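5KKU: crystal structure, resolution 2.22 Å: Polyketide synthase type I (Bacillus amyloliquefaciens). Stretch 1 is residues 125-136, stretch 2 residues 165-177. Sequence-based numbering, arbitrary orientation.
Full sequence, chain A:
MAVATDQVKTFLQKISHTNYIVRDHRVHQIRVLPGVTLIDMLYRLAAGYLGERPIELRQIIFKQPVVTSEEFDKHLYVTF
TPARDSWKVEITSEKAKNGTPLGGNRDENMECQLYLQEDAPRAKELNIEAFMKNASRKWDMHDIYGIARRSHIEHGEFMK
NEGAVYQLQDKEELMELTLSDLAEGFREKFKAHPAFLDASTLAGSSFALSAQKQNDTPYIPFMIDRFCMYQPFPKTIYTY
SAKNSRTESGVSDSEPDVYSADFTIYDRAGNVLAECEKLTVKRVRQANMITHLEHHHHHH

Stretch 1 125-136: ELNIEAFMKNAS
Stretch 2 (165-177) VYQLQDKEELMEL

Residues 125-136 carry a short helix, 128-133, that lies across a β-hairpin formed by residues 165-177. Leu126 and Asn127 approach the helix in extended conformation (phi/psi -151/142° and -80/98°); residues 128-132 then keep helical angles near -60/-45°, and Lys133 loosens to -72/-24° before Asn134 (-111/11°) leaves them. Asn127 caps the N-terminus, its OD1 accepting from Ala130 N at 3.0 Å, while Phe131 N to Asn127 O (3.0 Å) and Asn134 N to Ala130 O (3.1 Å) mark the first and last of four successive i to i-4 bonds. In the hairpin, strands 165-168 and 172-177 pair antiparallel: Tyr166 N donates to Leu174 O (2.8 Å), Leu174 N to Tyr166 O (3.0 Å), and Leu168 N to Glu172 O (3.0 Å). Gln169 and Asp170 turn the chain with positive phi (58° and 78°). The helix crosses both strands steeply, at 79° to the first and 109° to the second, with axes 8.6 and 9.8 Å apart at closest approach.

Beyond the helix the chain drops toward the first strand, bringing Ser136 CA within 5.1 Å of Leu168 CA. Here lies the sole hydrogen bond between the stretches, a weak one from Ser136 N to Gln167 O (3.4 Å, 135°). The remaining contact is chiefly apolar, and 667 Å² is buried in all.

Phe131 (chi1 t, chi2 -84°) leaves its CA sideways, but its ring reaches the hairpin and touches both strands: CE1 is 3.5 Å from Leu174 CB and 4.0 Å from Tyr166 CB, and CZ is 3.7 Å from Leu168 CB. Tyr166 O and Glu172 OE1 approach the ring edge, 3.9 Å from Phe131 CE1 and 3.7 Å from Phe131 CE2 respectively, so these oxygens face the electropositive ring hydrogens. Leu174 (t, p) points toward the helical stretch and extends the apolar patch, its CD2 lying 4.0 Å from Leu126 CD2 and 4.4 Å from Ile128 CG1.

Met132 (m, t, t) packs on Tyr166 (m, chi2 85°). Its CG sits over the ring face, 3.6 Å from the centroid of Tyr166, in a CH-pi contact; its SD is oblique at 4.7 Å from the same centroid. The Met132 side chain reaches on to Glu176, its CE 3.1 Å from Glu176 OE2. Ala135 CB abuts the edge of the Tyr166 ring, 3.6 Å from CD2. At the hairpin's turn end, Leu168 (t, p) brings CD1 to 3.4 Å from Asn134 O.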

ATOM      1  N   GLU A 125       7.556  16.646  12.962  1.00 41.21           N
ATOM      2  CA  GLU A 125       6.306  16.270  13.612  1.00 42.59           C
ATOM      3  C   GLU A 125       5.180  17.227  13.235  1.00 33.11           C
ATOM      4  O   GLU A 125       5.392  18.191  12.499  1.00 34.82           O
ATOM      5  CB  GLU A 125       6.480  16.239  15.132  1.00 37.91           C
ATOM      6  CG  GLU A 125       6.765  17.598  15.752  1.00 49.27           C
ATOM      7  CD  GLU A 125       7.058  17.510  17.237  1.00 63.60           C
ATOM      8  OE1 GLU A 125       8.051  16.850  17.610  1.00 66.90           O
ATOM      9  OE2 GLU A 125       6.296  18.101  18.030  1.00 66.39           O
ATOM     10  N   LEU A 126       3.982  16.954  13.743  1.00 29.54           N
ATOM     11  CA  LEU A 126       2.848  17.770  13.465  1.00 28.21           C
ATOM     12  C   LEU A 126       1.884  17.709  14.617  1.00 31.30           C
ATOM     13  O   LEU A 126       1.687  16.676  15.208  1.00 24.30           O
ATOM     14  CB  LEU A 126       2.225  17.175  12.190  1.00 26.38           C
ATOM     15  CG  LEU A 126       0.844  17.600  11.723  1.00 30.15           C
ATOM     16  CD1 LEU A 126       0.881  18.917  10.988  1.00 19.50           C
ATOM     17  CD2 LEU A 126       0.185  16.519  10.893  1.00 27.39           C
ATOM     18  N   ASN A 127       1.281  18.843  14.910  1.00 26.69           N
ATOM     19  CA  ASN A 127       0.289  18.911  15.940  1.00 30.34           C
ATOM     20  C   ASN A 127      -1.035  18.410  15.423  1.00 24.31           C
ATOM     21  O   ASN A 127      -1.758  19.145  14.813  1.00 28.00           O
ATOM     22  CB  ASN A 127       0.137  20.325  16.501  1.00 24.54           C
ATOM     23  CG  ASN A 127      -0.583  20.361  17.828  1.00 25.10           C
ATOM     24  OD1 ASN A 127      -1.596  19.750  18.029  1.00 26.30           O
ATOM     25  ND2 ASN A 127      -0.033  21.082  18.731  1.00 22.46           N
ATOM     26  N   ILE A 128      -1.333  17.160  15.717  1.00 20.06           N
ATOM     27  CA  ILE A 128      -2.524  16.503  15.237  1.00 26.73           C
ATOM     28  C   ILE A 128      -3.792  17.218  15.691  1.00 30.90           C
ATOM     29  O   ILE A 128      -4.607  17.500  14.869  1.00 33.15           O
ATOM     30  CB  ILE A 128      -2.541  14.993  15.518  1.00 30.74           C
ATOM     31  CG1 ILE A 128      -1.691  14.236  14.519  1.00 30.36           C
ATOM     32  CG2 ILE A 128      -3.907  14.394  15.316  1.00 22.50           C
ATOM     33  CD1 ILE A 128      -0.254  14.492  14.648  1.00 25.19           C
ATOM     34  N   GLU A 129      -3.916  17.473  16.970  1.00 26.60           N
ATOM     35  CA  GLU A 129      -5.036  18.168  17.520  1.00 25.13           C
ATOM     36  C   GLU A 129      -5.276  19.532  16.899  1.00 25.00           C
ATOM     37  O   GLU A 129      -6.373  19.854  16.587  1.00 26.03           O
ATOM     38  CB  GLU A 129      -4.790  18.405  18.965  1.00 30.99           C
ATOM     39  CG  GLU A 129      -5.209  17.407  19.975  1.00 36.85           C
ATOM     40  CD  GLU A 129      -5.327  18.120  21.303  1.00 42.18           C
ATOM     41  OE1 GLU A 129      -4.464  17.965  22.148  1.00 46.55           O
ATOM     42  OE2 GLU A 129      -6.252  18.913  21.467  1.00 45.27           O
ATOM     43  N   ALA A 130      -4.231  20.297  16.773  1.00 22.20           N
ATOM     44  CA  ALA A 130      -4.348  21.591  16.212  1.00 26.38           C
ATOM     45  C   ALA A 130      -4.775  21.567  14.758  1.00 25.54           C
ATOM     46  O   ALA A 130      -5.503  22.391  14.355  1.00 29.91           O
ATOM     47  CB  ALA A 130      -3.073  22.367  16.392  1.00 20.50           C
ATOM     48  N   PHE A 131      -4.276  20.600  14.000  1.00 28.14           N
ATOM     49  CA  PHE A 131      -4.648  20.422  12.607  1.00 27.29           C
ATOM     50  C   PHE A 131      -6.124  20.159  12.488  1.00 22.95           C
ATOM     51  O   PHE A 131      -6.765  20.734  11.688  1.00 27.25           O
ATOM     52  CB  PHE A 131      -3.867  19.309  11.920  1.00 21.93           C
ATOM     53  CG  PHE A 131      -3.947  19.357  10.422  1.00 27.00           C
ATOM     54  CD1 PHE A 131      -4.997  18.794   9.749  1.00 25.28           C
ATOM     55  CD2 PHE A 131      -2.975  19.971   9.694  1.00 22.00           C
ATOM     56  CE1 PHE A 131      -5.092  18.872   8.391  1.00 25.73           C
ATOM     57  CE2 PHE A 131      -3.046  20.034   8.346  1.00 23.22           C
ATOM     58  CZ  PHE A 131      -4.103  19.471   7.682  1.00 23.14           C
ATOM     59  N   MET A 132      -6.634  19.262  13.298  1.00 23.38           N
ATOM     60  CA  MET A 132      -8.047  18.913  13.284  1.00 27.04           C
ATOM     61  C   MET A 132      -8.989  20.045  13.676  1.00 27.75           C
ATOM     62  O   MET A 132      -9.957  20.282  13.029  1.00 22.66           O
ATOM     63  CB  MET A 132      -8.320  17.709  14.161  1.00 28.95           C
ATOM     64  CG  MET A 132      -7.891  16.365  13.617  1.00 33.39           C
ATOM     65  SD  MET A 132      -7.956  15.072  14.853  1.00 44.78           S
ATOM     66  CE  MET A 132      -7.954  13.615  13.888  1.00 30.17           C
ATOM     67  N   LYS A 133      -8.662  20.757  14.748  1.00 26.04           N
ATOM     68  CA  LYS A 133      -9.474  21.834  15.263  1.00 20.52           C
ATOM     69  C   LYS A 133      -9.452  23.061  14.409  1.00 20.34           C
ATOM     70  O   LYS A 133     -10.338  23.804  14.418  1.00 21.68           O
ATOM     71  CB  LYS A 133      -9.083  22.188  16.679  1.00 17.49           C
ATOM     72  CG  LYS A 133      -9.433  21.128  17.680  1.00 27.52           C
ATOM     73  CD  LYS A 133      -8.904  21.388  19.053  1.00 23.61           C
ATOM     74  CE  LYS A 133      -9.641  20.568  20.062  1.00 26.56           C
ATOM     75  NZ  LYS A 133      -8.862  20.358  21.300  1.00 33.43           N
ATOM     76  N   ASN A 134      -8.415  23.217  13.634  1.00 20.11           N
ATOM     77  CA  ASN A 134      -8.313  24.352  12.791  1.00 19.35           C
ATOM     78  C   ASN A 134      -8.444  24.052  11.310  1.00 19.97           C
ATOM     79  O   ASN A 134      -8.154  24.837  10.503  1.00 24.89           O
ATOM     80  CB  ASN A 134      -7.054  25.081  13.128  1.00 22.22           C
ATOM     81  CG  ASN A 134      -7.000  25.501  14.564  1.00 23.96           C
ATOM     82  OD1 ASN A 134      -7.891  26.075  15.079  1.00 31.80           O
ATOM     83  ND2 ASN A 134      -5.942  25.217  15.184  1.00 28.41           N
ATOM     84  N   ALA A 135      -8.860  22.822  11.157  1.00 25.21           N
ATOM     85  CA  ALA A 135      -9.463  22.338  10.027  1.00 28.81           C
ATOM     86  C   ALA A 135     -10.661  23.139   9.663  1.00 26.66           C
ATOM     87  O   ALA A 135     -11.499  23.667  10.257  1.00 33.82           O
ATOM     88  CB  ALA A 135      -9.717  20.851  10.021  1.00 25.51           C
ATOM     89  N   SER A 136     -10.434  23.279   8.363  1.00 22.81           N
ATOM     90  CA  SER A 136     -11.118  23.970   7.282  1.00 27.28           C
ATOM     91  C   SER A 136     -12.201  23.174   6.496  1.00 24.77           C
ATOM     92  O   SER A 136     -13.271  23.673   6.287  1.00 31.54           O
ATOM     93  CB  SER A 136     -10.022  24.506   6.382  1.00 25.06           C
ATOM     94  OG  SER A 136     -10.485  24.925   5.198  1.00 30.22           O
ATOM     95  N   VAL A 165     -11.314  12.702   7.001  1.00 27.33           N
ATOM     96  CA  VAL A 165     -10.259  13.394   6.317  1.00 22.53           C
ATOM     97  C   VAL A 165     -10.374  14.897   6.536  1.00 21.81           C
ATOM     98  O   VAL A 165     -11.360  15.503   6.224  1.00 24.40           O
ATOM     99  CB  VAL A 165     -10.279  13.058   4.821  1.00 27.76           C
ATOM    100  CG1 VAL A 165      -9.118  13.702   4.095  1.00 24.14           C
ATOM    101  CG2 VAL A 165     -10.272  11.570   4.612  1.00 29.64           C
ATOM    102  N   TYR A 166      -9.331  15.501   7.032  1.00 24.13           N
ATOM    103  CA  TYR A 166      -9.330  16.912   7.277  1.00 22.90           C
ATOM    104  C   TYR A 166      -8.504  17.613   6.240  1.00 21.53           C
ATOM    105  O   TYR A 166      -7.513  17.139   5.862  1.00 24.64           O
ATOM    106  CB  TYR A 166      -8.767  17.201   8.641  1.00 19.84           C
ATOM    107  CG  TYR A 166      -9.511  16.620   9.761  1.00 25.48           C
ATOM    108  CD1 TYR A 166      -9.287  15.350  10.179  1.00 22.65           C
ATOM    109  CD2 TYR A 166     -10.440  17.363  10.445  1.00 30.34           C
ATOM    110  CE1 TYR A 166      -9.980  14.827  11.220  1.00 21.09           C
ATOM    111  CE2 TYR A 166     -11.120  16.847  11.497  1.00 25.46           C
ATOM    112  CZ  TYR A 166     -10.896  15.573  11.868  1.00 23.94           C
ATOM    113  OH  TYR A 166     -11.587  15.074  12.870  1.00 24.68           O
ATOM    114  N   GLN A 167      -8.939  18.756   5.809  1.00 18.97           N
ATOM    115  CA  GLN A 167      -8.234  19.556   4.850  1.00 25.31           C
ATOM    116  C   GLN A 167      -7.991  20.958   5.390  1.00 24.83           C
ATOM    117  O   GLN A 167      -8.884  21.575   5.882  1.00 22.78           O
ATOM    118  CB  GLN A 167      -9.025  19.625   3.561  1.00 18.45           C
ATOM    119  CG  GLN A 167      -8.237  20.043   2.392  1.00 22.59           C
ATOM    120  CD  GLN A 167      -9.083  20.181   1.171  1.00 31.67           C
ATOM    121  OE1 GLN A 167      -9.068  19.341   0.303  1.00 34.70           O
ATOM    122  NE2 GLN A 167      -9.844  21.211   1.119  1.00 30.60           N
ATOM    123  N   LEU A 168      -6.772  21.439   5.258  1.00 24.75           N
ATOM    124  CA  LEU A 168      -6.457  22.778   5.698  1.00 28.70           C
ATOM    125  C   LEU A 168      -6.098  23.728   4.583  1.00 32.93           C
ATOM    126  O   LEU A 168      -5.084  23.562   3.965  1.00 35.98           O
ATOM    127  CB  LEU A 168      -5.363  22.774   6.738  1.00 26.69           C
ATOM    128  CG  LEU A 168      -4.878  24.157   7.137  1.00 27.93           C
ATOM    129  CD1 LEU A 168      -5.930  24.912   7.930  1.00 26.18           C
ATOM    130  CD2 LEU A 168      -3.545  24.157   7.811  1.00 20.16           C
ATOM    131  N   GLN A 169      -6.949  24.681   4.267  1.00 38.76           N
ATOM    132  CA  GLN A 169      -6.709  25.635   3.166  1.00 40.01           C
ATOM    133  C   GLN A 169      -6.486  25.138   1.784  1.00 46.23           C
ATOM    134  O   GLN A 169      -5.973  25.819   0.953  1.00 54.40           O
ATOM    135  CB  GLN A 169      -5.795  26.768   3.645  1.00 36.95           C
ATOM    136  CG  GLN A 169      -6.445  27.685   4.651  1.00 36.86           C
ATOM    137  CD  GLN A 169      -5.487  28.585   5.373  1.00 40.09           C
ATOM    138  OE1 GLN A 169      -4.428  28.854   4.901  1.00 47.78           O
ATOM    139  NE2 GLN A 169      -5.879  29.070   6.512  1.00 46.09           N
ATOM    140  N   ASP A 170      -6.890  23.923   1.531  1.00 45.80           N
ATOM    141  CA  ASP A 170      -6.739  23.346   0.276  1.00 45.41           C
ATOM    142  C   ASP A 170      -5.303  22.866   0.011  1.00 43.81           C
ATOM    143  O   ASP A 170      -4.978  22.548  -1.088  1.00 43.46           O
ATOM    144  CB  ASP A 170      -7.272  24.093  -0.920  1.00 47.36           C
ATOM    145  CG  ASP A 170      -6.541  25.361  -1.122  1.00 59.38           C
ATOM    146  OD1 ASP A 170      -5.518  25.591  -0.452  1.00 64.13           O
ATOM    147  OD2 ASP A 170      -6.983  26.153  -1.954  1.00 68.94           O
ATOM    148  N   LYS A 171      -4.465  22.840   1.057  1.00 33.89           N
ATOM    149  CA  LYS A 171      -3.036  22.828   0.819  1.00 32.00           C
ATOM    150  C   LYS A 171      -2.576  21.564   1.562  1.00 36.89           C
ATOM    151  O   LYS A 171      -1.623  20.962   1.198  1.00 39.22           O
ATOM    152  CB  LYS A 171      -2.390  24.028   1.376  1.00 32.29           C
ATOM    153  CG  LYS A 171      -2.267  25.175   0.418  1.00 45.88           C
ATOM    154  CD  LYS A 171      -1.192  26.154   0.841  1.00 39.22           C
ATOM    155  CE  LYS A 171      -1.666  27.584   0.782  1.00 41.29           C
ATOM    156  NZ  LYS A 171      -0.863  28.535   1.587  1.00 40.78           N
ATOM    157  N   GLU A 172      -3.234  21.208   2.640  1.00 28.60           N
ATOM    158  CA  GLU A 172      -2.810  20.043   3.386  1.00 25.96           C
ATOM    159  C   GLU A 172      -3.945  19.107   3.724  1.00 27.60           C
ATOM    160  O   GLU A 172      -5.043  19.490   3.795  1.00 23.52           O
ATOM    161  CB  GLU A 172      -2.131  20.436   4.686  1.00 28.44           C
ATOM    162  CG  GLU A 172      -0.875  21.276   4.539  1.00 33.53           C
ATOM    163  CD  GLU A 172      -0.444  21.930   5.832  1.00 34.31           C
ATOM    164  OE1 GLU A 172       0.052  21.289   6.730  1.00 29.95           O
ATOM    165  OE2 GLU A 172      -0.616  23.123   5.953  1.00 40.57           O
ATOM    166  N   GLU A 173      -3.616  17.855   3.920  1.00 22.07           N
ATOM    167  CA  GLU A 173      -4.575  16.855   4.271  1.00 24.22           C
ATOM    168  C   GLU A 173      -4.116  15.931   5.395  1.00 25.97           C
ATOM    169  O   GLU A 173      -2.968  15.625   5.525  1.00 19.23           O
ATOM    170  CB  GLU A 173      -4.910  16.050   3.032  1.00 24.49           C
ATOM    171  CG  GLU A 173      -5.865  14.918   3.216  1.00 26.01           C
ATOM    172  CD  GLU A 173      -6.048  14.101   1.971  1.00 30.77           C
ATOM    173  OE1 GLU A 173      -5.717  12.927   1.976  1.00 30.67           O
ATOM    174  OE2 GLU A 173      -6.514  14.626   0.989  1.00 29.15           O
ATOM    175  N   LEU A 174      -5.076  15.501   6.206  1.00 25.12           N
ATOM    176  CA  LEU A 174      -4.813  14.606   7.325  1.00 22.45           C
ATOM    177  C   LEU A 174      -5.911  13.553   7.394  1.00 21.54           C
ATOM    178  O   LEU A 174      -7.093  13.885   7.487  1.00 18.95           O
ATOM    179  CB  LEU A 174      -4.745  15.389   8.637  1.00 16.09           C
ATOM    180  CG  LEU A 174      -4.152  14.651   9.837  1.00 21.37           C
ATOM    181  CD1 LEU A 174      -2.960  13.806   9.413  1.00 21.68           C
ATOM    182  CD2 LEU A 174      -3.757  15.632  10.930  1.00 17.07           C
ATOM    183  N   MET A 175      -5.521  12.284   7.346  1.00 20.05           N
ATOM    184  CA  MET A 175      -6.488  11.194   7.389  1.00 25.20           C
ATOM    185  C   MET A 175      -6.419  10.371   8.673  1.00 21.74           C
ATOM    186  O   MET A 175      -5.456   9.639   8.905  1.00 26.12           O
ATOM    187  CB  MET A 175      -6.313  10.279   6.175  1.00 23.46           C
ATOM    188  CG  MET A 175      -6.817  10.874   4.870  1.00 29.62           C
ATOM    189  SD  MET A 175      -6.697   9.725   3.487  1.00 33.14           S
ATOM    190  CE  MET A 175      -4.948   9.341   3.517  1.00 21.26           C
ATOM    191  N   GLU A 176      -7.453  10.493   9.500  1.00 28.85           N
ATOM    192  CA  GLU A 176      -7.533   9.764  10.728  1.00 29.73           C
ATOM    193  C   GLU A 176      -8.058   8.403  10.403  1.00 25.16           C
ATOM    194  O   GLU A 176      -9.149   8.261   9.967  1.00 25.38           O
ATOM    195  CB  GLU A 176      -8.421  10.489  11.724  1.00 28.91           C
ATOM    196  CG  GLU A 176      -8.349   9.903  13.110  1.00 26.98           C
ATOM    197  CD  GLU A 176      -9.247  10.597  14.075  1.00 29.82           C
ATOM    198  OE1 GLU A 176     -10.375  10.852  13.724  1.00 34.34           O
ATOM    199  OE2 GLU A 176      -8.835  10.887  15.184  1.00 34.13           O
ATOM    200  N   LEU A 177      -7.241   7.396  10.581  1.00 25.77           N
ATOM    201  CA  LEU A 177      -7.604   6.066  10.211  1.00 20.59           C
ATOM    202  C   LEU A 177      -7.567   5.088  11.360  1.00 23.57           C
ATOM    203  O   LEU A 177      -6.638   5.062  12.113  1.00 26.32           O
ATOM    204  CB  LEU A 177      -6.677   5.612   9.102  1.00 24.37           C
ATOM    205  CG  LEU A 177      -6.721   6.464   7.852  1.00 24.77           C
ATOM    206  CD1 LEU A 177      -5.480   6.355   7.032  1.00 22.80           C
ATOM    207  CD2 LEU A 177      -7.893   6.024   7.050  1.00 24.72           C
TER